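Local coordinates for Thiol:disulfide interchange protein DsbA (Pseudomonas aeruginosa, PDB 4ZL8) that probably introduces disulfide bonds into other periplasmic proteins by handing over its own redox-active disulfide, at residues K10-L15 and G160-D165; V29-W34 and P154-N159; G36-Y41 and A97-H102. The protein carries 1 engineered substitution. All coordinates share one frame; numbering follows the deposited sequence.

Interaction 1 of 3, residues K10-L15 and G160-D165; sequences KEYVEL and GKYRFD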
# COMPACT_ATOMS: atom_id res chain seq x y z
N LYS A 10 11.51 2.83 -19.35
CA LYS A 10 12.73 2.49 -18.63
C LYS A 10 12.47 2.48 -17.12
O LYS A 10 12.16 1.45 -16.54
CB LYS A 10 13.84 3.48 -19.02
CG LYS A 10 15.20 3.17 -18.45
CD LYS A 10 16.25 4.05 -19.11
CE LYS A 10 17.61 3.91 -18.46
NZ LYS A 10 18.61 4.74 -19.18
N GLU A 11 12.53 3.64 -16.47
CA GLU A 11 12.38 3.68 -15.03
C GLU A 11 10.92 3.50 -14.59
O GLU A 11 10.64 3.09 -13.48
CB GLU A 11 12.94 4.98 -14.46
CG GLU A 11 14.43 5.22 -14.71
CD GLU A 11 14.68 5.99 -15.98
OE1 GLU A 11 13.77 6.15 -16.82
OE2 GLU A 11 15.82 6.49 -16.15
N TYR A 12 9.99 3.83 -15.48
CA TYR A 12 8.56 3.64 -15.25
C TYR A 12 7.89 3.28 -16.56
O TYR A 12 8.47 3.51 -17.62
CB TYR A 12 7.90 4.92 -14.69
CG TYR A 12 7.84 6.08 -15.66
CD1 TYR A 12 6.67 6.37 -16.36
CD2 TYR A 12 8.93 6.90 -15.85
CE1 TYR A 12 6.63 7.43 -17.25
CE2 TYR A 12 8.90 7.96 -16.73
CZ TYR A 12 7.74 8.23 -17.42
OH TYR A 12 7.70 9.29 -18.31
N VAL A 13 6.67 2.75 -16.47
CA VAL A 13 5.87 2.56 -17.66
C VAL A 13 4.54 3.28 -17.49
O VAL A 13 4.05 3.43 -16.37
CB VAL A 13 5.62 1.06 -17.98
CG1 VAL A 13 6.91 0.34 -18.20
CG2 VAL A 13 4.79 0.39 -16.87
N GLU A 14 3.97 3.72 -18.60
CA GLU A 14 2.63 4.27 -18.60
C GLU A 14 1.62 3.16 -18.92
O GLU A 14 1.78 2.40 -19.88
CB GLU A 14 2.50 5.39 -19.62
CG GLU A 14 1.19 6.13 -19.49
CD GLU A 14 1.15 7.45 -20.22
OE1 GLU A 14 0.04 7.86 -20.60
OE2 GLU A 14 2.23 8.07 -20.40
N LEU A 15 0.60 3.04 -18.08
CA LEU A 15 -0.45 2.06 -18.32
C LEU A 15 -1.29 2.51 -19.52
O LEU A 15 -1.80 3.64 -19.52
CB LEU A 15 -1.32 1.94 -17.07
CG LEU A 15 -0.61 1.48 -15.80
CD1 LEU A 15 -1.56 1.43 -14.63
CD2 LEU A 15 0.02 0.11 -16.00
N GLY A 160 -2.86 6.45 -11.10
CA GLY A 160 -3.51 5.40 -11.87
C GLY A 160 -2.90 5.19 -13.24
O GLY A 160 -3.47 4.51 -14.08
N LYS A 161 -1.72 5.77 -13.46
CA LYS A 161 -1.16 5.92 -14.80
C LYS A 161 0.26 5.40 -14.96
O LYS A 161 0.62 5.01 -16.07
CB LYS A 161 -1.16 7.42 -15.20
CG LYS A 161 -2.52 7.98 -15.56
CD LYS A 161 -2.42 9.47 -15.87
CE LYS A 161 -3.79 10.12 -15.80
NZ LYS A 161 -3.73 11.61 -15.84
N TYR A 162 1.09 5.49 -13.93
CA TYR A 162 2.52 5.21 -14.08
C TYR A 162 2.93 4.17 -13.07
O TYR A 162 2.70 4.34 -11.86
CB TYR A 162 3.36 6.48 -13.85
CG TYR A 162 2.89 7.68 -14.61
CD1 TYR A 162 3.07 7.78 -15.98
CD2 TYR A 162 2.26 8.72 -13.95
CE1 TYR A 162 2.63 8.91 -16.67
CE2 TYR A 162 1.82 9.83 -14.62
CZ TYR A 162 2.01 9.91 -15.98
OH TYR A 162 1.59 11.01 -16.67
N ARG A 163 3.56 3.09 -13.53
CA ARG A 163 3.97 2.00 -12.64
C ARG A 163 5.48 1.90 -12.62
O ARG A 163 6.13 1.97 -13.66
CB ARG A 163 3.36 0.67 -13.09
CG ARG A 163 3.55 -0.47 -12.12
CD ARG A 163 3.08 -1.81 -12.70
NE ARG A 163 3.88 -2.22 -13.83
CZ ARG A 163 3.40 -2.73 -14.97
NH1 ARG A 163 4.24 -3.08 -15.91
NH2 ARG A 163 2.09 -2.86 -15.18
N PHE A 164 6.04 1.71 -11.43
CA PHE A 164 7.49 1.60 -11.28
C PHE A 164 7.82 0.90 -9.98
O PHE A 164 6.97 0.78 -9.10
CB PHE A 164 8.18 2.97 -11.37
CG PHE A 164 7.63 4.03 -10.44
CD1 PHE A 164 6.45 4.69 -10.77
CD2 PHE A 164 8.30 4.39 -9.27
CE1 PHE A 164 5.94 5.69 -9.95
CE2 PHE A 164 7.79 5.40 -8.45
CZ PHE A 164 6.61 6.04 -8.79
N ASP A 165 9.04 0.39 -9.86
CA ASP A 165 9.43 -0.25 -8.61
C ASP A 165 10.86 0.13 -8.27
O ASP A 165 11.46 0.96 -8.96
CB ASP A 165 9.18 -1.77 -8.65
CG ASP A 165 9.93 -2.49 -9.74
OD1 ASP A 165 11.07 -2.11 -10.06
OD2 ASP A 165 9.42 -3.53 -10.23

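Interaction 2 of 3, residues V29-W34 and P154-N159; sequences VVELFW and PTMVVN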
# COMPACT_ATOMS: atom_id res chain seq x y z
N VAL A 29 -0.88 8.46 -5.08
CA VAL A 29 0.35 7.67 -5.02
C VAL A 29 0.02 6.39 -4.27
O VAL A 29 -0.35 6.45 -3.10
CB VAL A 29 1.47 8.40 -4.29
CG1 VAL A 29 2.72 7.52 -4.23
CG2 VAL A 29 1.78 9.73 -4.97
N VAL A 30 0.12 5.25 -4.94
CA VAL A 30 -0.15 3.95 -4.33
C VAL A 30 1.14 3.17 -4.16
O VAL A 30 1.92 3.04 -5.10
CB VAL A 30 -1.08 3.13 -5.24
CG1 VAL A 30 -1.31 1.74 -4.64
CG2 VAL A 30 -2.41 3.83 -5.44
N GLU A 31 1.37 2.68 -2.94
CA GLU A 31 2.39 1.65 -2.73
C GLU A 31 1.67 0.33 -2.56
O GLU A 31 0.94 0.14 -1.58
CB GLU A 31 3.25 1.93 -1.50
CG GLU A 31 4.36 0.89 -1.38
CD GLU A 31 4.95 0.70 -0.01
OE1 GLU A 31 4.43 1.19 1.00
OE2 GLU A 31 5.96 -0.05 0.07
N LEU A 32 1.83 -0.57 -3.52
CA LEU A 32 1.36 -1.95 -3.34
C LEU A 32 2.39 -2.70 -2.52
O LEU A 32 3.60 -2.61 -2.80
CB LEU A 32 1.10 -2.65 -4.67
CG LEU A 32 -0.09 -2.08 -5.47
CD1 LEU A 32 0.43 -1.14 -6.51
CD2 LEU A 32 -0.92 -3.19 -6.13
N PHE A 33 1.92 -3.40 -1.49
CA PHE A 33 2.84 -3.98 -0.52
C PHE A 33 2.21 -5.24 0.08
O PHE A 33 1.05 -5.54 -0.12
CB PHE A 33 3.16 -2.97 0.60
CG PHE A 33 2.13 -2.94 1.67
CD1 PHE A 33 0.85 -2.46 1.41
CD2 PHE A 33 2.41 -3.41 2.94
CE1 PHE A 33 -0.10 -2.48 2.39
CE2 PHE A 33 1.45 -3.42 3.91
CZ PHE A 33 0.21 -2.94 3.64
N TRP A 34 3.02 -5.97 0.83
CA TRP A 34 2.55 -7.02 1.72
C TRP A 34 3.32 -6.83 3.02
O TRP A 34 4.54 -6.65 3.01
CB TRP A 34 2.79 -8.41 1.09
CG TRP A 34 2.71 -9.58 2.00
CD1 TRP A 34 1.79 -9.82 2.98
CD2 TRP A 34 3.63 -10.69 2.04
NE1 TRP A 34 2.08 -11.00 3.62
CE2 TRP A 34 3.20 -11.55 3.06
CE3 TRP A 34 4.76 -11.04 1.29
CZ2 TRP A 34 3.86 -12.73 3.37
CZ3 TRP A 34 5.43 -12.22 1.61
CH2 TRP A 34 4.97 -13.05 2.63
N PRO A 154 7.61 -4.42 -3.35
CA PRO A 154 6.80 -3.19 -3.42
C PRO A 154 6.78 -2.63 -4.83
O PRO A 154 7.79 -2.66 -5.54
CB PRO A 154 7.51 -2.26 -2.44
CG PRO A 154 8.94 -2.73 -2.43
CD PRO A 154 8.90 -4.21 -2.67
N THR A 155 5.62 -2.09 -5.23
CA THR A 155 5.46 -1.44 -6.53
C THR A 155 4.66 -0.17 -6.31
O THR A 155 3.72 -0.14 -5.52
CB THR A 155 4.72 -2.34 -7.52
OG1 THR A 155 5.52 -3.50 -7.78
CG2 THR A 155 4.44 -1.64 -8.85
N MET A 156 5.08 0.87 -7.01
CA MET A 156 4.42 2.17 -6.93
C MET A 156 3.57 2.40 -8.17
O MET A 156 3.95 2.02 -9.29
CB MET A 156 5.46 3.28 -6.89
CG MET A 156 6.50 3.17 -5.80
SD MET A 156 5.80 3.15 -4.13
CE MET A 156 4.91 4.67 -4.08
N VAL A 157 2.42 3.04 -7.97
CA VAL A 157 1.61 3.53 -9.08
C VAL A 157 1.20 4.97 -8.79
O VAL A 157 0.63 5.26 -7.73
CB VAL A 157 0.34 2.67 -9.37
CG1 VAL A 157 -0.43 3.25 -10.56
CG2 VAL A 157 0.71 1.22 -9.61
N VAL A 158 1.53 5.86 -9.72
CA VAL A 158 1.15 7.26 -9.60
C VAL A 158 -0.01 7.61 -10.51
O VAL A 158 0.03 7.33 -11.73
CB VAL A 158 2.35 8.19 -9.85
CG1 VAL A 158 1.93 9.64 -9.94
CG2 VAL A 158 3.36 8.04 -8.71
N ASN A 159 -1.02 8.20 -9.88
CA ASN A 159 -2.25 8.70 -10.51
C ASN A 159 -2.94 7.72 -11.45
O ASN A 159 -3.57 8.11 -12.43
CB ASN A 159 -2.02 10.05 -11.21
CG ASN A 159 -3.10 11.04 -10.90
OD1 ASN A 159 -3.78 10.93 -9.88
ND2 ASN A 159 -3.27 12.01 -11.79

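Interaction 3 of 3, residues G36-Y41 and A97-H102; sequences GCPHCY and AIHKEH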
# COMPACT_ATOMS: atom_id res chain seq x y z
N GLY A 36 4.38 -8.95 5.04
CA GLY A 36 5.40 -9.97 5.21
C GLY A 36 6.57 -9.89 4.24
O GLY A 36 7.47 -10.71 4.31
N CYS A 37 6.53 -8.92 3.33
CA CYS A 37 7.50 -8.76 2.27
C CYS A 37 8.76 -8.09 2.81
O CYS A 37 8.70 -6.95 3.26
CB CYS A 37 6.82 -7.97 1.13
SG CYS A 37 7.84 -6.96 0.05
N PRO A 38 9.90 -8.79 2.80
CA PRO A 38 11.09 -8.17 3.41
C PRO A 38 11.58 -6.90 2.69
O PRO A 38 12.08 -6.00 3.37
CB PRO A 38 12.15 -9.27 3.38
CG PRO A 38 11.51 -10.46 2.92
CD PRO A 38 10.13 -10.20 2.45
N HIS A 39 11.47 -6.83 1.36
CA HIS A 39 11.87 -5.60 0.68
C HIS A 39 10.94 -4.46 1.08
O HIS A 39 11.37 -3.30 1.14
CB HIS A 39 11.84 -5.74 -0.83
CG HIS A 39 12.88 -6.66 -1.39
ND1 HIS A 39 13.24 -6.64 -2.73
CD2 HIS A 39 13.61 -7.65 -0.83
CE1 HIS A 39 14.15 -7.56 -2.95
NE2 HIS A 39 14.40 -8.19 -1.82
N CYS A 40 9.67 -4.77 1.32
CA CYS A 40 8.71 -3.77 1.74
C CYS A 40 9.10 -3.23 3.11
O CYS A 40 9.14 -2.01 3.34
CB CYS A 40 7.31 -4.38 1.79
SG CYS A 40 6.74 -5.12 0.18
N TYR A 41 9.43 -4.13 4.03
CA TYR A 41 9.92 -3.73 5.35
C TYR A 41 11.15 -2.83 5.22
O TYR A 41 11.22 -1.78 5.86
CB TYR A 41 10.23 -4.99 6.19
CG TYR A 41 10.78 -4.72 7.57
CD1 TYR A 41 10.03 -4.07 8.52
CD2 TYR A 41 12.03 -5.17 7.94
CE1 TYR A 41 10.52 -3.83 9.79
CE2 TYR A 41 12.53 -4.95 9.20
CZ TYR A 41 11.77 -4.28 10.12
OH TYR A 41 12.26 -4.04 11.38
N ALA A 97 6.42 -6.64 14.34
CA ALA A 97 5.99 -7.95 14.87
C ALA A 97 6.38 -9.08 13.91
O ALA A 97 6.90 -10.11 14.31
CB ALA A 97 4.50 -7.96 15.11
N ILE A 98 6.12 -8.85 12.64
CA ILE A 98 6.34 -9.87 11.62
C ILE A 98 7.81 -10.07 11.33
O ILE A 98 8.27 -11.20 11.23
CB ILE A 98 5.56 -9.52 10.36
CG1 ILE A 98 4.07 -9.70 10.61
CG2 ILE A 98 6.01 -10.37 9.16
CD1 ILE A 98 3.15 -9.10 9.55
N HIS A 99 8.58 -9.00 11.26
CA HIS A 99 9.96 -9.10 10.81
C HIS A 99 10.99 -9.15 11.91
O HIS A 99 12.07 -9.64 11.70
CB HIS A 99 10.31 -7.96 9.84
CG HIS A 99 9.53 -8.04 8.58
ND1 HIS A 99 9.96 -8.77 7.49
CD2 HIS A 99 8.32 -7.53 8.24
CE1 HIS A 99 9.05 -8.69 6.53
NE2 HIS A 99 8.05 -7.95 6.96
N LYS A 100 10.68 -8.62 13.08
CA LYS A 100 11.64 -8.67 14.17
C LYS A 100 11.20 -9.63 15.28
O LYS A 100 12.05 -10.31 15.87
CB LYS A 100 11.86 -7.27 14.75
CG LYS A 100 12.59 -6.33 13.79
CD LYS A 100 13.87 -6.94 13.23
CE LYS A 100 14.62 -5.95 12.34
NZ LYS A 100 15.23 -6.62 11.16
N GLU A 101 9.91 -9.71 15.55
CA GLU A 101 9.42 -10.49 16.69
C GLU A 101 8.96 -11.90 16.31
O GLU A 101 8.48 -12.65 17.15
CB GLU A 101 8.29 -9.77 17.40
CG GLU A 101 8.61 -8.35 17.86
CD GLU A 101 7.35 -7.59 18.27
OE1 GLU A 101 6.35 -8.24 18.63
OE2 GLU A 101 7.36 -6.34 18.23
N HIS A 102 9.10 -12.25 15.03
CA HIS A 102 8.78 -13.60 14.56
C HIS A 102 7.30 -13.97 14.69
O HIS A 102 6.95 -15.15 14.68
CB HIS A 102 9.64 -14.63 15.30
CG HIS A 102 11.12 -14.41 15.14
ND1 HIS A 102 11.71 -14.24 13.91
CD2 HIS A 102 12.12 -14.35 16.06
CE1 HIS A 102 13.01 -14.07 14.07
NE2 HIS A 102 13.28 -14.13 15.37

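Interaction 1 of 3, residues K10-L15 and G160-D165
Arg163 lays its guanidinium alongside Val13, whose CG2 sits over one face of the flat group, offset toward its rim, with Arg163 NH1 3.6 Å from Val13 CG2. The side chain gets there by leaving the backbone with CG anti to N (chi1 -171°) and bending once, at chi3 (66°), which also brings NH2 across the Leu15 side chain to within 3.7 Å of its CD2. The polar end is satisfied elsewhere: NH2 donates to the carbonyl of Tyr148, and NH1 bonds a glycerol probably left from crystallisation. On the opposite face of the sheet, Tyr162 lies beside Glu14 and Tyr12. Glu14 OE2 approaches Tyr162 CE1 at the ring edge, near its plane, while Tyr12 CE1 comes to 3.8 Å from Tyr162 CD1, the two rings meeting obliquely with planes 84° apart. Lys161 CB rests over the centre of the Tyr162 ring, whose OH bonds to Glu186 of helix 172-188; Glu186 also pairs with Lys161 NZ in a salt bridge. Val13 and Arg163 form an antiparallel hydrogen-bonded pair, N to O in both directions at 3.0 Å (Val13 N to Arg163 O) and 2.9 Å (Arg163 N to Val13 O). A third bond, Leu15 N to Lys161 O, is short at 2.8 Å, although its donor stands above the carbonyl plane. Opposite Val158 of strand 155-158, Lys161 and Tyr162 form a classic beta bulge; on its other side strand 162-165 takes up strand 13-14, an edge strand of this thioredoxin-fold protein's mixed sheet.

Interaction 2 of 3, residues V29-W34 and P154-N159
Valine and methionine methyl groups make the apolar centre: Met156 bends at both chi2 and chi3, so that its chain curls back over the neighbouring strand and sets CE 3.6 Å from Val29 CG1. The sulfur is drawn along with it, SD lying 3.8 Å from Glu31 CG and thus packed against the aliphatic part of an acidic residue. On the reverse face of the sheet, Leu32 crosses Val157 obliquely, CD1 to CG2 at 3.9 Å, and Val30 pairs with Val157. Four hydrogen bonds tie the strands together in two antiparallel hydrogen-bonded pairs, Val30 with Val157 and Leu32 with Thr155. The straightest is Val30 N to Val157 O, 2.8 Å with an angle of 172° at the hydrogen. The longest is Thr155 N to Leu32 O at 3.2 Å, and here the N-H meets a lone pair of the carbonyl. Toward the polar edge, Glu31 extends with CG anti to N (chi1 -176°), and its OE2 comes within 3.7 Å of Pro154 CB. Pro154 follows a cis peptide bond and rests on the redox-active Cys37 and Cys40, the cis-proline loop characteristic of the thioredoxin fold, while Thr155 OG1 turns to the carbonyl of Gly152. Glu31 OE1 forms a salt bridge with Arg62 of strand 58-64. A carboxylate buried among apolar groups in this central pair of strands is thereby given a countercharge, which would be expected to favour its ionised form.

Interaction 3 of 3, residues G36-Y41 and A97-H102
Tyr41 belongs to the helix that opens with the CxxC motif of the thioredoxin fold, and its side chain leaves that helix with CG anti to the backbone N (chi1 179°) to reach His99 of helix 87-99. Its CB sits over the centre of the imidazole, 3.7 Å from the centroid of the His99 ring, a CH-pi contact almost along the ring normal. CG comes next, opposite His99 CG, and CD1 leans over His99 CD2. Further along, CD2 and CE2 pass His99 CB, which in return lies over the centre of the phenol ring, on the face turned to the imidazole. The two rings form an offset stack, planes only 6° apart and centroids 4.5 Å apart, approaching tip to tip so that each CB makes a CH-pi contact with the other ring. At the far end CE2 has Lys100 NZ near the ring plane, 3.7 Å away, and OH touches CE and CG of Lys100 while hydrogen-bonding to Glu96. The imidazole is held from both faces, since Ile98 CG2 packs opposite the tyrosine. Its NE2 bonds to the carbonyl of Tyr35, which fixes the ring's rotation beside the active-site loop. The redox-active Cys37 and Cys40 are joined by the disulfide across the first turn of helix 38-52, Cys37 at its N-cap position. At the tip of the imidazole, His99 CE1 lies 3.4 Å from Gly36 O.

Interactions 1 and 2 lie in one mixed sheet, their centres 10 Å apart, with adjacent strands 155-158 and 162-165 supplying one partner to each; Phe164 O and Met156 N, 2.8 Å apart, probably hydrogen-bond between them. Interaction 3 lies beyond the sheet, 18 Å from interaction 2 and 26 Å from interaction 1 between centres, where helix 38-52 meets helix 87-99. Along the chain the contacts are nested: interaction 3 within the loop closed by interaction 2, itself within that of interaction 1. Strand 27-33 leads into helix 38-52, so the disulfide lies past the strand's C-terminal end, with the cis-proline before strand 155-158 packed against it, Pro154 CD 3.7 Å from Cys40 SG.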